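Local coordinates for nitrogenase iron-molybdenum cofactor biosynthesis protein NifB (Methanothermobacter thermautotrophicus, PDB 7JMA) that probably carries out the radical SAM-dependent carbide insertion that couples two [4Fe-4S] clusters into the [8Fe-9S-C] precursor of the nitrogenase cofactor, at residues S82-A87 with P110-C115; K114-N119 with L133-V138; D67-V72 with F99-K104; R126-A131 with A185-I190; I190-S195 with A218-I223. All blocks are in the same frame, centred on the assembly; numbering follows the deposited sequence.

Contact 1: residues S82-A87 with P110-C115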
# COMPACT_ATOMS: atom_id res chain seq x y z
N SER A 82 0.33 -8.49 -18.42
CA SER A 82 1.50 -9.05 -17.76
C SER A 82 1.41 -9.02 -16.24
O SER A 82 2.18 -9.73 -15.59
CB SER A 82 2.78 -8.32 -18.19
OG SER A 82 2.53 -6.93 -18.34
N VAL A 83 0.49 -8.24 -15.67
CA VAL A 83 0.40 -8.04 -14.22
C VAL A 83 -1.06 -8.13 -13.80
O VAL A 83 -1.93 -7.55 -14.47
CB VAL A 83 1.00 -6.68 -13.80
CG1 VAL A 83 0.98 -6.54 -12.28
CG2 VAL A 83 2.42 -6.50 -14.34
N ILE A 84 -1.33 -8.86 -12.73
CA ILE A 84 -2.63 -8.84 -12.06
C ILE A 84 -2.45 -8.37 -10.63
O ILE A 84 -1.51 -8.78 -9.94
CB ILE A 84 -3.34 -10.22 -12.10
CG1 ILE A 84 -2.47 -11.31 -11.46
CG2 ILE A 84 -3.67 -10.61 -13.53
CD1 ILE A 84 -2.98 -12.72 -11.72
N GLY A 85 -3.35 -7.51 -10.17
CA GLY A 85 -3.20 -6.92 -8.86
C GLY A 85 -4.52 -6.81 -8.14
O GLY A 85 -5.60 -6.81 -8.76
N VAL A 86 -4.43 -6.73 -6.83
CA VAL A 86 -5.57 -6.43 -5.96
C VAL A 86 -5.19 -5.18 -5.19
O VAL A 86 -4.17 -5.17 -4.49
CB VAL A 86 -5.89 -7.57 -4.99
CG1 VAL A 86 -6.96 -7.10 -3.96
CG2 VAL A 86 -6.35 -8.82 -5.75
N ALA A 87 -6.02 -4.14 -5.28
CA ALA A 87 -5.69 -2.89 -4.61
C ALA A 87 -6.85 -2.30 -3.84
O ALA A 87 -6.64 -1.32 -3.11
CB ALA A 87 -5.19 -1.85 -5.61
N PRO A 110 0.53 -18.73 -14.02
CA PRO A 110 1.88 -18.76 -13.43
C PRO A 110 2.81 -17.71 -14.00
O PRO A 110 3.71 -17.23 -13.30
CB PRO A 110 2.37 -20.18 -13.76
CG PRO A 110 1.63 -20.54 -15.01
CD PRO A 110 0.27 -19.90 -14.88
N ASP A 111 2.61 -17.32 -15.26
CA ASP A 111 3.52 -16.42 -15.95
C ASP A 111 3.37 -14.96 -15.55
O ASP A 111 4.31 -14.18 -15.75
CB ASP A 111 3.31 -16.56 -17.46
CG ASP A 111 1.84 -16.54 -17.85
OD1 ASP A 111 1.49 -15.90 -18.86
OD2 ASP A 111 1.03 -17.17 -17.13
N LEU A 112 2.23 -14.57 -14.98
CA LEU A 112 1.93 -13.17 -14.77
C LEU A 112 2.52 -12.65 -13.46
O LEU A 112 2.59 -13.38 -12.46
CB LEU A 112 0.41 -12.92 -14.78
CG LEU A 112 -0.34 -13.31 -16.06
CD1 LEU A 112 -1.85 -13.24 -15.85
CD2 LEU A 112 0.10 -12.44 -17.23
N LEU A 113 2.95 -11.39 -13.48
CA LEU A 113 3.37 -10.73 -12.25
C LEU A 113 2.15 -10.51 -11.38
O LEU A 113 1.09 -10.11 -11.86
CB LEU A 113 4.03 -9.38 -12.54
CG LEU A 113 5.08 -9.18 -13.65
CD1 LEU A 113 5.98 -7.97 -13.33
CD2 LEU A 113 5.91 -10.43 -13.90
N LYS A 114 2.29 -10.76 -10.09
CA LYS A 114 1.20 -10.58 -9.15
C LYS A 114 1.56 -9.49 -8.15
O LYS A 114 2.67 -9.49 -7.61
CB LYS A 114 0.88 -11.89 -8.44
CG LYS A 114 0.20 -12.91 -9.36
CD LYS A 114 0.41 -14.33 -8.89
CE LYS A 114 0.21 -15.34 -10.02
NZ LYS A 114 0.96 -14.98 -11.25
N CYS A 115 0.65 -8.53 -7.94
CA CYS A 115 0.96 -7.43 -7.04
C CYS A 115 -0.25 -7.10 -6.19
O CYS A 115 -1.37 -7.51 -6.47
CB CYS A 115 1.43 -6.19 -7.80
SG CYS A 115 0.19 -5.51 -8.89

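Contact 2: residues K114-N119 with L133-V138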
# COMPACT_ATOMS: atom_id res chain seq x y z
N LYS A 114 2.29 -10.76 -10.09
CA LYS A 114 1.20 -10.58 -9.15
C LYS A 114 1.56 -9.49 -8.15
O LYS A 114 2.67 -9.49 -7.61
CB LYS A 114 0.88 -11.89 -8.44
CG LYS A 114 0.20 -12.91 -9.36
CD LYS A 114 0.41 -14.33 -8.89
CE LYS A 114 0.21 -15.34 -10.02
NZ LYS A 114 0.96 -14.98 -11.25
N CYS A 115 0.65 -8.53 -7.94
CA CYS A 115 0.96 -7.43 -7.04
C CYS A 115 -0.25 -7.10 -6.19
O CYS A 115 -1.37 -7.51 -6.47
CB CYS A 115 1.43 -6.19 -7.80
SG CYS A 115 0.19 -5.51 -8.89
N MET A 116 0.00 -6.34 -5.13
CA MET A 116 -1.10 -5.86 -4.32
C MET A 116 -0.65 -4.61 -3.58
O MET A 116 0.54 -4.36 -3.40
CB MET A 116 -1.60 -6.94 -3.36
CG MET A 116 -0.66 -7.30 -2.25
SD MET A 116 -1.62 -8.06 -0.91
CE MET A 116 -2.09 -9.60 -1.68
N SER A 117 -1.63 -3.83 -3.16
CA SER A 117 -1.37 -2.65 -2.36
C SER A 117 -2.05 -2.84 -1.02
O SER A 117 -3.10 -3.49 -0.93
CB SER A 117 -1.88 -1.36 -3.03
OG SER A 117 -1.35 -1.23 -4.34
N THR A 118 -1.44 -2.29 0.03
CA THR A 118 -1.99 -2.44 1.37
C THR A 118 -1.51 -1.28 2.24
O THR A 118 -0.48 -0.67 1.96
CB THR A 118 -1.58 -3.78 1.97
OG1 THR A 118 -2.06 -3.88 3.31
CG2 THR A 118 -0.03 -3.89 2.02
N ASN A 119 -2.28 -0.98 3.30
CA ASN A 119 -1.72 -0.10 4.32
C ASN A 119 -0.66 -0.80 5.18
O ASN A 119 0.01 -0.14 5.98
CB ASN A 119 -2.85 0.49 5.17
CG ASN A 119 -3.72 -0.57 5.81
OD1 ASN A 119 -3.20 -1.50 6.42
ND2 ASN A 119 -5.06 -0.40 5.73
N LEU A 133 2.00 -17.52 -2.02
CA LEU A 133 1.04 -17.40 -3.11
C LEU A 133 1.61 -16.75 -4.36
O LEU A 133 0.87 -16.56 -5.33
CB LEU A 133 -0.17 -16.60 -2.64
CG LEU A 133 -0.96 -17.28 -1.52
CD1 LEU A 133 -2.06 -16.37 -1.01
CD2 LEU A 133 -1.51 -18.59 -2.02
N GLY A 134 2.89 -16.40 -4.36
CA GLY A 134 3.51 -15.91 -5.58
C GLY A 134 3.38 -14.42 -5.81
O GLY A 134 3.60 -13.96 -6.94
N ILE A 135 3.01 -13.66 -4.78
CA ILE A 135 3.02 -12.21 -4.90
C ILE A 135 4.44 -11.75 -5.16
O ILE A 135 5.38 -12.15 -4.46
CB ILE A 135 2.45 -11.55 -3.64
CG1 ILE A 135 1.00 -11.99 -3.44
CG2 ILE A 135 2.46 -10.03 -3.81
CD1 ILE A 135 0.15 -11.65 -4.59
N ASN A 136 4.62 -10.91 -6.19
CA ASN A 136 5.95 -10.44 -6.56
C ASN A 136 6.25 -9.05 -6.05
O ASN A 136 7.41 -8.74 -5.76
CB ASN A 136 6.09 -10.43 -8.08
CG ASN A 136 5.79 -11.75 -8.69
OD1 ASN A 136 4.80 -11.90 -9.40
ND2 ASN A 136 6.67 -12.73 -8.45
N THR A 137 5.24 -8.19 -5.96
CA THR A 137 5.42 -6.80 -5.58
C THR A 137 4.27 -6.38 -4.67
O THR A 137 3.12 -6.75 -4.92
CB THR A 137 5.44 -5.89 -6.82
OG1 THR A 137 6.45 -6.36 -7.73
CG2 THR A 137 5.72 -4.43 -6.43
N VAL A 138 4.59 -5.65 -3.61
CA VAL A 138 3.58 -5.09 -2.72
C VAL A 138 3.87 -3.60 -2.57
O VAL A 138 5.02 -3.21 -2.36
CB VAL A 138 3.57 -5.77 -1.35
CG1 VAL A 138 2.58 -5.04 -0.40
CG2 VAL A 138 3.22 -7.24 -1.46

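Contact 3: residues D67-V72 with F99-K104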
# COMPACT_ATOMS: atom_id res chain seq x y z
N ASP A 67 -15.20 -14.86 -10.06
CA ASP A 67 -15.56 -13.91 -11.10
C ASP A 67 -14.36 -13.09 -11.55
O ASP A 67 -14.25 -12.72 -12.73
CB ASP A 67 -16.69 -12.99 -10.62
N ALA A 68 -13.44 -12.79 -10.62
CA ALA A 68 -12.24 -12.04 -10.98
C ALA A 68 -11.31 -12.87 -11.86
O ALA A 68 -10.69 -12.34 -12.78
CB ALA A 68 -11.51 -11.58 -9.71
N ILE A 69 -11.20 -14.17 -11.58
CA ILE A 69 -10.44 -15.06 -12.45
C ILE A 69 -11.00 -15.04 -13.86
O ILE A 69 -10.26 -14.91 -14.85
CB ILE A 69 -10.43 -16.49 -11.88
CG1 ILE A 69 -9.67 -16.55 -10.55
CG2 ILE A 69 -9.84 -17.48 -12.90
CD1 ILE A 69 -8.17 -16.36 -10.68
N LYS A 70 -12.32 -15.19 -13.99
CA LYS A 70 -12.95 -15.20 -15.31
C LYS A 70 -12.74 -13.87 -16.02
O LYS A 70 -12.52 -13.82 -17.23
CB LYS A 70 -14.43 -15.51 -15.19
N HIS A 71 -12.80 -12.77 -15.26
CA HIS A 71 -12.51 -11.45 -15.82
C HIS A 71 -11.10 -11.39 -16.39
O HIS A 71 -10.89 -10.92 -17.52
CB HIS A 71 -12.73 -10.38 -14.75
CG HIS A 71 -12.38 -8.99 -15.20
ND1 HIS A 71 -13.14 -8.29 -16.10
CD2 HIS A 71 -11.36 -8.17 -14.85
CE1 HIS A 71 -12.60 -7.10 -16.30
NE2 HIS A 71 -11.51 -7.00 -15.55
N VAL A 72 -10.10 -11.85 -15.62
CA VAL A 72 -8.72 -11.80 -16.10
C VAL A 72 -8.56 -12.62 -17.38
O VAL A 72 -7.92 -12.18 -18.34
CB VAL A 72 -7.74 -12.26 -15.01
CG1 VAL A 72 -6.35 -12.40 -15.60
CG2 VAL A 72 -7.72 -11.28 -13.85
N PHE A 99 -6.89 -13.67 -0.89
CA PHE A 99 -6.04 -14.85 -0.86
C PHE A 99 -6.65 -16.00 -1.66
O PHE A 99 -5.91 -16.77 -2.27
CB PHE A 99 -5.79 -15.26 0.60
CG PHE A 99 -5.20 -14.16 1.43
CD1 PHE A 99 -3.82 -13.99 1.51
CD2 PHE A 99 -6.02 -13.26 2.10
CE1 PHE A 99 -3.28 -12.96 2.27
CE2 PHE A 99 -5.48 -12.24 2.85
CZ PHE A 99 -4.12 -12.08 2.93
N GLU A 100 -7.99 -16.11 -1.69
CA GLU A 100 -8.61 -17.11 -2.56
C GLU A 100 -8.29 -16.82 -4.02
O GLU A 100 -8.00 -17.75 -4.79
CB GLU A 100 -10.12 -17.15 -2.33
N PHE A 101 -8.32 -15.55 -4.40
CA PHE A 101 -8.03 -15.17 -5.78
C PHE A 101 -6.59 -15.48 -6.15
O PHE A 101 -6.32 -16.05 -7.21
CB PHE A 101 -8.33 -13.68 -5.99
CG PHE A 101 -7.86 -13.15 -7.32
CD1 PHE A 101 -8.59 -13.39 -8.48
CD2 PHE A 101 -6.68 -12.41 -7.41
CE1 PHE A 101 -8.16 -12.91 -9.70
CE2 PHE A 101 -6.24 -11.93 -8.63
CZ PHE A 101 -6.98 -12.18 -9.78
N PHE A 102 -5.63 -15.09 -5.30
CA PHE A 102 -4.24 -15.37 -5.67
C PHE A 102 -3.93 -16.86 -5.63
O PHE A 102 -3.05 -17.32 -6.37
CB PHE A 102 -3.28 -14.57 -4.78
CG PHE A 102 -3.16 -13.13 -5.19
CD1 PHE A 102 -2.74 -12.80 -6.47
CD2 PHE A 102 -3.50 -12.12 -4.31
CE1 PHE A 102 -2.65 -11.47 -6.86
CE2 PHE A 102 -3.41 -10.79 -4.70
CZ PHE A 102 -2.99 -10.46 -5.97
N LYS A 103 -4.65 -17.63 -4.81
CA LYS A 103 -4.48 -19.08 -4.86
C LYS A 103 -4.85 -19.62 -6.24
O LYS A 103 -4.09 -20.40 -6.84
CB LYS A 103 -5.34 -19.75 -3.78
CG LYS A 103 -4.74 -19.74 -2.38
CD LYS A 103 -5.70 -20.32 -1.35
CE LYS A 103 -5.01 -20.56 -0.02
NZ LYS A 103 -5.73 -19.89 1.10
N LYS A 104 -5.99 -19.19 -6.77
CA LYS A 104 -6.44 -19.66 -8.08
C LYS A 104 -5.56 -19.11 -9.20
O LYS A 104 -5.29 -19.81 -10.18
CB LYS A 104 -7.90 -19.26 -8.30
CG LYS A 104 -8.85 -19.74 -7.22
CD LYS A 104 -10.23 -19.11 -7.40
CE LYS A 104 -11.09 -19.31 -6.17
NZ LYS A 104 -11.38 -20.76 -5.93

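Contact 4: residues R126-A131 with A185-I190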
# COMPACT_ATOMS: atom_id res chain seq x y z
N ARG A 126 0.48 -11.73 7.57
CA ARG A 126 0.21 -12.33 6.27
C ARG A 126 1.42 -12.42 5.36
O ARG A 126 1.31 -13.00 4.27
CB ARG A 126 -0.89 -11.55 5.53
CG ARG A 126 -2.19 -11.52 6.27
CD ARG A 126 -2.81 -12.91 6.34
NE ARG A 126 -4.25 -12.84 6.53
CZ ARG A 126 -5.12 -13.76 6.12
NH1 ARG A 126 -4.70 -14.84 5.47
NH2 ARG A 126 -6.41 -13.60 6.35
N ALA A 127 2.57 -11.89 5.77
CA ALA A 127 3.72 -11.82 4.87
C ALA A 127 4.12 -13.21 4.37
O ALA A 127 4.37 -13.39 3.17
CB ALA A 127 4.89 -11.12 5.54
N ASP A 128 4.16 -14.20 5.26
CA ASP A 128 4.51 -15.55 4.84
C ASP A 128 3.55 -16.07 3.78
O ASP A 128 3.97 -16.67 2.78
CB ASP A 128 4.50 -16.49 6.04
CG ASP A 128 5.72 -16.34 6.91
OD1 ASP A 128 5.56 -16.27 8.15
OD2 ASP A 128 6.83 -16.29 6.35
N GLU A 129 2.25 -15.85 3.98
CA GLU A 129 1.26 -16.36 3.04
C GLU A 129 1.41 -15.69 1.67
O GLU A 129 1.28 -16.35 0.63
CB GLU A 129 -0.13 -16.12 3.61
CG GLU A 129 -1.24 -16.71 2.79
CD GLU A 129 -2.58 -16.63 3.51
OE1 GLU A 129 -3.56 -17.22 3.01
OE2 GLU A 129 -2.63 -15.99 4.59
N LEU A 130 1.64 -14.38 1.66
CA LEU A 130 1.83 -13.65 0.42
C LEU A 130 2.95 -14.26 -0.41
O LEU A 130 2.79 -14.48 -1.61
CB LEU A 130 2.16 -12.18 0.71
CG LEU A 130 0.99 -11.41 1.30
CD1 LEU A 130 1.37 -9.95 1.38
CD2 LEU A 130 -0.21 -11.65 0.43
N ALA A 131 4.08 -14.54 0.24
CA ALA A 131 5.21 -15.17 -0.44
C ALA A 131 4.82 -16.52 -1.02
O ALA A 131 5.15 -16.83 -2.17
CB ALA A 131 6.38 -15.31 0.52
N ALA A 185 10.40 -7.87 2.28
CA ALA A 185 11.68 -7.71 1.59
C ALA A 185 12.58 -8.92 1.78
O ALA A 185 13.31 -9.31 0.86
CB ALA A 185 12.38 -6.44 2.08
N GLU A 186 12.59 -9.51 2.99
CA GLU A 186 13.50 -10.63 3.24
C GLU A 186 13.04 -11.89 2.51
O GLU A 186 13.84 -12.81 2.32
CB GLU A 186 13.63 -10.88 4.74
CG GLU A 186 12.41 -11.44 5.41
CD GLU A 186 12.51 -11.35 6.93
OE1 GLU A 186 11.63 -11.91 7.62
OE2 GLU A 186 13.48 -10.73 7.44
N ARG A 187 11.79 -11.92 2.06
CA ARG A 187 11.25 -13.01 1.27
C ARG A 187 11.34 -12.77 -0.23
O ARG A 187 10.85 -13.59 -1.01
CB ARG A 187 9.79 -13.27 1.68
CG ARG A 187 9.67 -13.98 3.01
CD ARG A 187 8.36 -13.70 3.73
NE ARG A 187 8.30 -14.41 5.00
CZ ARG A 187 8.82 -13.96 6.14
NH1 ARG A 187 9.42 -12.77 6.19
NH2 ARG A 187 8.72 -14.69 7.25
N GLY A 188 12.00 -11.69 -0.66
CA GLY A 188 12.19 -11.45 -2.07
C GLY A 188 11.11 -10.64 -2.73
O GLY A 188 11.22 -10.34 -3.92
N ILE A 189 10.06 -10.25 -2.00
CA ILE A 189 8.98 -9.48 -2.59
C ILE A 189 9.43 -8.04 -2.72
O ILE A 189 9.97 -7.47 -1.76
CB ILE A 189 7.72 -9.59 -1.73
CG1 ILE A 189 7.19 -11.03 -1.79
CG2 ILE A 189 6.73 -8.53 -2.16
CD1 ILE A 189 6.15 -11.37 -0.72
N ILE A 190 9.23 -7.45 -3.90
CA ILE A 190 9.62 -6.06 -4.12
C ILE A 190 8.67 -5.17 -3.35
O ILE A 190 7.45 -5.24 -3.54
CB ILE A 190 9.58 -5.72 -5.61
CG1 ILE A 190 10.54 -6.61 -6.41
CG2 ILE A 190 9.85 -4.23 -5.83
CD1 ILE A 190 10.26 -6.54 -7.89

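Contact 5: residues I190-S195 with A218-I223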
# COMPACT_ATOMS: atom_id res chain seq x y z
N ILE A 190 9.23 -7.45 -3.90
CA ILE A 190 9.62 -6.06 -4.12
C ILE A 190 8.67 -5.17 -3.35
O ILE A 190 7.45 -5.24 -3.54
CB ILE A 190 9.58 -5.72 -5.61
CG1 ILE A 190 10.54 -6.61 -6.41
CG2 ILE A 190 9.85 -4.23 -5.83
CD1 ILE A 190 10.26 -6.54 -7.89
N VAL A 191 9.20 -4.31 -2.49
CA VAL A 191 8.35 -3.40 -1.70
C VAL A 191 8.46 -2.01 -2.29
O VAL A 191 9.56 -1.44 -2.37
CB VAL A 191 8.72 -3.40 -0.21
CG1 VAL A 191 7.79 -2.41 0.55
CG2 VAL A 191 8.59 -4.77 0.36
N LYS A 192 7.32 -1.47 -2.70
CA LYS A 192 7.21 -0.09 -3.12
C LYS A 192 6.45 0.66 -2.04
O LYS A 192 5.48 0.14 -1.50
CB LYS A 192 6.48 0.02 -4.46
CG LYS A 192 7.13 -0.82 -5.56
CD LYS A 192 6.36 -0.73 -6.87
CE LYS A 192 7.09 -1.48 -7.99
NZ LYS A 192 6.22 -1.70 -9.18
N VAL A 193 6.90 1.86 -1.69
CA VAL A 193 6.23 2.64 -0.65
C VAL A 193 5.57 3.84 -1.30
O VAL A 193 6.21 4.60 -2.03
CB VAL A 193 7.22 3.06 0.46
CG1 VAL A 193 6.60 4.12 1.39
CG2 VAL A 193 7.62 1.83 1.28
N ASN A 194 4.26 3.98 -1.06
CA ASN A 194 3.51 5.17 -1.43
C ASN A 194 3.44 6.09 -0.22
O ASN A 194 3.15 5.63 0.89
CB ASN A 194 2.09 4.82 -1.89
CG ASN A 194 2.03 4.38 -3.33
OD1 ASN A 194 3.05 4.21 -3.99
ND2 ASN A 194 0.82 4.17 -3.83
N SER A 195 3.70 7.37 -0.43
CA SER A 195 3.56 8.37 0.62
C SER A 195 2.79 9.56 0.05
O SER A 195 3.16 10.10 -0.99
CB SER A 195 4.92 8.82 1.15
OG SER A 195 5.66 7.70 1.62
N ALA A 218 12.67 -1.41 1.64
CA ALA A 218 11.91 -0.92 0.49
C ALA A 218 12.84 -0.67 -0.70
O ALA A 218 14.01 -0.31 -0.53
CB ALA A 218 11.14 0.36 0.83
N SER A 219 12.28 -0.82 -1.91
CA SER A 219 13.02 -0.64 -3.15
C SER A 219 12.75 0.68 -3.86
O SER A 219 13.61 1.14 -4.62
CB SER A 219 12.72 -1.77 -4.14
OG SER A 219 13.24 -3.01 -3.68
N LEU A 220 11.59 1.29 -3.62
CA LEU A 220 11.15 2.41 -4.42
C LEU A 220 10.15 3.19 -3.58
O LEU A 220 9.44 2.61 -2.77
CB LEU A 220 10.53 1.93 -5.73
CG LEU A 220 9.93 2.93 -6.70
CD1 LEU A 220 11.04 3.75 -7.32
CD2 LEU A 220 9.14 2.19 -7.76
N MET A 221 10.14 4.50 -3.76
CA MET A 221 9.13 5.35 -3.14
C MET A 221 8.37 6.08 -4.22
O MET A 221 8.94 6.53 -5.21
CB MET A 221 9.75 6.34 -2.18
CG MET A 221 8.80 6.75 -1.11
SD MET A 221 9.67 7.21 0.38
CE MET A 221 8.87 8.78 0.67
N ASN A 222 7.06 6.22 -4.01
CA ASN A 222 6.20 6.96 -4.92
C ASN A 222 5.56 8.06 -4.09
O ASN A 222 4.77 7.77 -3.19
CB ASN A 222 5.15 6.04 -5.55
CG ASN A 222 4.33 6.73 -6.62
OD1 ASN A 222 4.68 7.80 -7.11
ND2 ASN A 222 3.21 6.11 -6.99
N ILE A 223 5.92 9.31 -4.38
CA ILE A 223 5.32 10.46 -3.71
C ILE A 223 4.04 10.83 -4.46
O ILE A 223 4.08 11.13 -5.65
CB ILE A 223 6.28 11.66 -3.66
CG1 ILE A 223 7.71 11.20 -3.37
CG2 ILE A 223 5.82 12.67 -2.62
CD1 ILE A 223 7.89 10.68 -1.97
O HOH W 1 12.11 -4.24 -1.58

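Contact 1: residues S82-A87 with P110-C115
Val83, Ile84 and Gly85 pair with Leu113, Lys114 and Cys115 as adjacent parallel strands of the radical SAM partial TIM barrel, the two ends of a beta-alpha-beta unit crossing through helix 96-108. Their axes lie 4.7 Å apart and diverge by only 15°. Backbone bonds set the register: Leu113 N donates to Ser82 O, Ile84 N to Leu113 O, Cys115 N to Ile84 O and Val86 N to Cys115 O, the last the longest at 3.2 Å.

Apolar contacts fill both faces. On the face turned to helix 96-108, Ile84 and Lys114 lie side by side, with Ile84 CG1 3.8 Å from Lys114 CG, while the Ile84 and Leu112 side chains cross at about a right angle, CG2 against CD1. On the other face Val83 CG2 rests 3.8 Å from Leu113 CB.

The polar element is Lys114. Its chain bends at the last torsion (chi4 49°), which puts NZ 2.6 Å from Leu112 O, and Phe109 O is a second acceptor. An alanine here would probably leave both carbonyls without this donor and remove the CG that Ile84 CG1 and CD1 pack against.

Cys115, a ligand of [4Fe-4S] cluster #1 that is absent from this model, places SG 3.6 Å from Val83 CG1. The same sulphur lies 3.7 Å from Gly85 CA.

Contact 2: residues K114-N119 with L133-V138
Asn136 engages the Lys114 backbone at two points, with its side-chain OD1 and its own backbone N. OD1 accepts from Lys114 N at 2.8 Å, in the amide plane on a lone pair and nearly straight (169° at the hydrogen). Lys114 O takes two N-H groups, that of Asn136 and, weakly, that of Thr137. CG sits beside its own backbone N (chi1 -55°), on the side from which the amide can reach Lys114. A leucine here would probably leave Lys114 N without its acceptor and the entry into strand 137-141 less firmly placed.

Beyond this point parallel pairing takes over, closing the beta-alpha-beta unit of strand 113-118, helix 123-132 and strand 137-141. Cys115, the cluster ligand, pairs with Thr137, and Met116 N donates to Thr137 O. Met116 and Val138 lie side by side and point the same way, CG to CG2 4.0 Å. Thr118 crosses Val138 at a slant, its CG2 3.7 Å from Val138 CG1, while its OG1 is bonded to Gly120 N. Ile135 brings CD1 to within 3.9 Å of Lys114 CB and 4.2 Å of Met116 CE. Gly134, with positive phi, ends the preceding helix in a Schellman motif.

The chemistry is thus divided: a side-chain amide stands in for a strand partner at the start of the pairing, and Met116, Thr118, Ile135 and Val138 supply apolar contacts on the face under helices 96-108 and 123-132.

Contact 3: residues D67-V72 with F99-K104
Phe101 reaches across from helix 96-108 to Ala68, Ile69 and Val72 of helix 65-76, two outer helices of the radical SAM barrel whose local axes lie 10.0 Å apart at 44°. The separation is bridged mainly by Phe101 and Ile69.

From CB, the first torsion sets CG anti to the backbone N (chi1 171°). CD1 is the first ring atom to touch across the gap: Ala68 CB lies 3.6 Å away and Ile69 CD1 3.7 Å away. CE1 meets the same two methyl groups, and is 3.6 Å from Ile69 CD1. Both methyls approach obliquely. At the tip, CZ is 4.2 Å from Val72 CG2, which sits at the ring edge near its plane. On the remaining flank, CD2 stands 4.0 Å above the ring of Phe102, over its centre.

Ile69 is held from a second direction. Its CD1 packs 3.8 Å from Lys104 CB, and the two side chains cross at about a right angle; the lysine chain then leads away, and its NZ makes a long, weak ion pair with Asp66. Phe101 also touches Ile34 of a loop and Val86 of strand 83-86, and Val72 touches Ile84 of the same strand.

No hydrogen bond joins the two segments. Their relative placement therefore rests here on dispersion and on the fit of methyl groups against one side and the tip of a buried ring, not on any directional bond.

Contact 4: residues R126-A131 with A185-I190
A single oxygen, Asp128 OD2, takes two nitrogens of Arg187 at once: NE at 2.7 Å and NH2 at 2.6 Å. The grip is side-on, and it ties helix 123-132 to the Schellman motif that ends helix 166-186, two helices on the outside of the radical SAM barrel. The two groups are far from coplanar, the carboxylate and guanidinium planes standing 61° apart. Both donors come to OD2 from the same face of the carboxylate, NE from above the plane (42° out of it) and NH2 on the syn side but 32° out of the plane.

Arg187 reaches over by an extended chain from CG to NE, its CD passing 4.1 Å from Ala131 CB. NH1 turns back to the end of helix 166-186: it meets the anti lone pair of Glu186 OE1 at 2.8 Å and also bonds to Lys183 O. One guanidinium thus stands between two carboxylates, whose OD2 and OE1 remain 6.6 Å apart, so it would be expected to ease their repulsion.

Gly188, with positive phi, makes the turn that ends helix 166-186, its N bonded to Ala185 O and Ile189 N to Leu184 O. The chain leaves the helix there, and Ile189 packs against helix 123-132 and Val138 of the sheet. Ile189 CD1 lies 4.1 Å from Ala131 CB and 4.3 Å from Leu130 CB.

Contact 5: residues I190-S195 with A218-I223
The last two strands of the six-stranded parallel sheet meet here, 190-197 and the outermost strand 220-225, joined through helix 206-216 as a beta-alpha-beta unit of the partial TIM barrel. Val193 pairs with Met221 and Asn194 with Asn222, the axes 23° apart. Asn222 N donates to Val193 O at 2.7 Å, Val193 N to Leu220 O, and Ser195 N to Asn222 O.

Pairing starts irregularly. Val191 O is taken by Ser219 N at 2.8 Å instead of by Leu220 N, which lies 3.6 Å from that oxygen and, though buried, has no partner in the model.

On the face shared by Lys192 and Asn194, side chains run alongside one another. Lys192 CD touches Leu220 CD2 at 4.1 Å. Asn194 and Asn222 point the same way with their amide planes 74° apart; Asn194 OD1 comes 3.2 Å from Asn222 CB, and no hydrogen bond links the two amides. Lys192 also reaches Thr137, the strand partner of Cys115.

The other face, that of Val193 and Ser195, is mostly apolar and packs under helices 166-186 and 206-216. Val193 CG2 meets CB of Ala218, a residue ahead of the paired ones, at 3.8 Å, and the bent end of Met221 carries CE to 3.5 Å from Ser195 OG, whose hydrogen bond goes to Val142 O.

A water bridges the two segments where the pairing is irregular: it accepts from Val191 N and is hydrogen-bonded to Ser219 OG at 2.7 Å.

From the N terminus, helix 65-76 opens contact 3 and strand 83-86 opens contact 1. Helix 96-108 closes contact 3 before strand 113-118 closes contact 1, so the two cross, and Phe102 lies against the strands of contact 1. Contact 2 begins where contact 1 ends, sharing Lys114 and Cys115. Contact 4 opens on helix 123-132 before strand 137-141 closes contact 2, and itself closes at the end of helix 166-186, so contacts 2 and 4 cross as well. Contact 5 starts at Ile190, shared with contact 4, and is closed by strand 220-225. Contacts 1, 2 and 5 join strands of one parallel sheet; contact 3 joins two outer helices, contact 4 a helix to the turn leaving another.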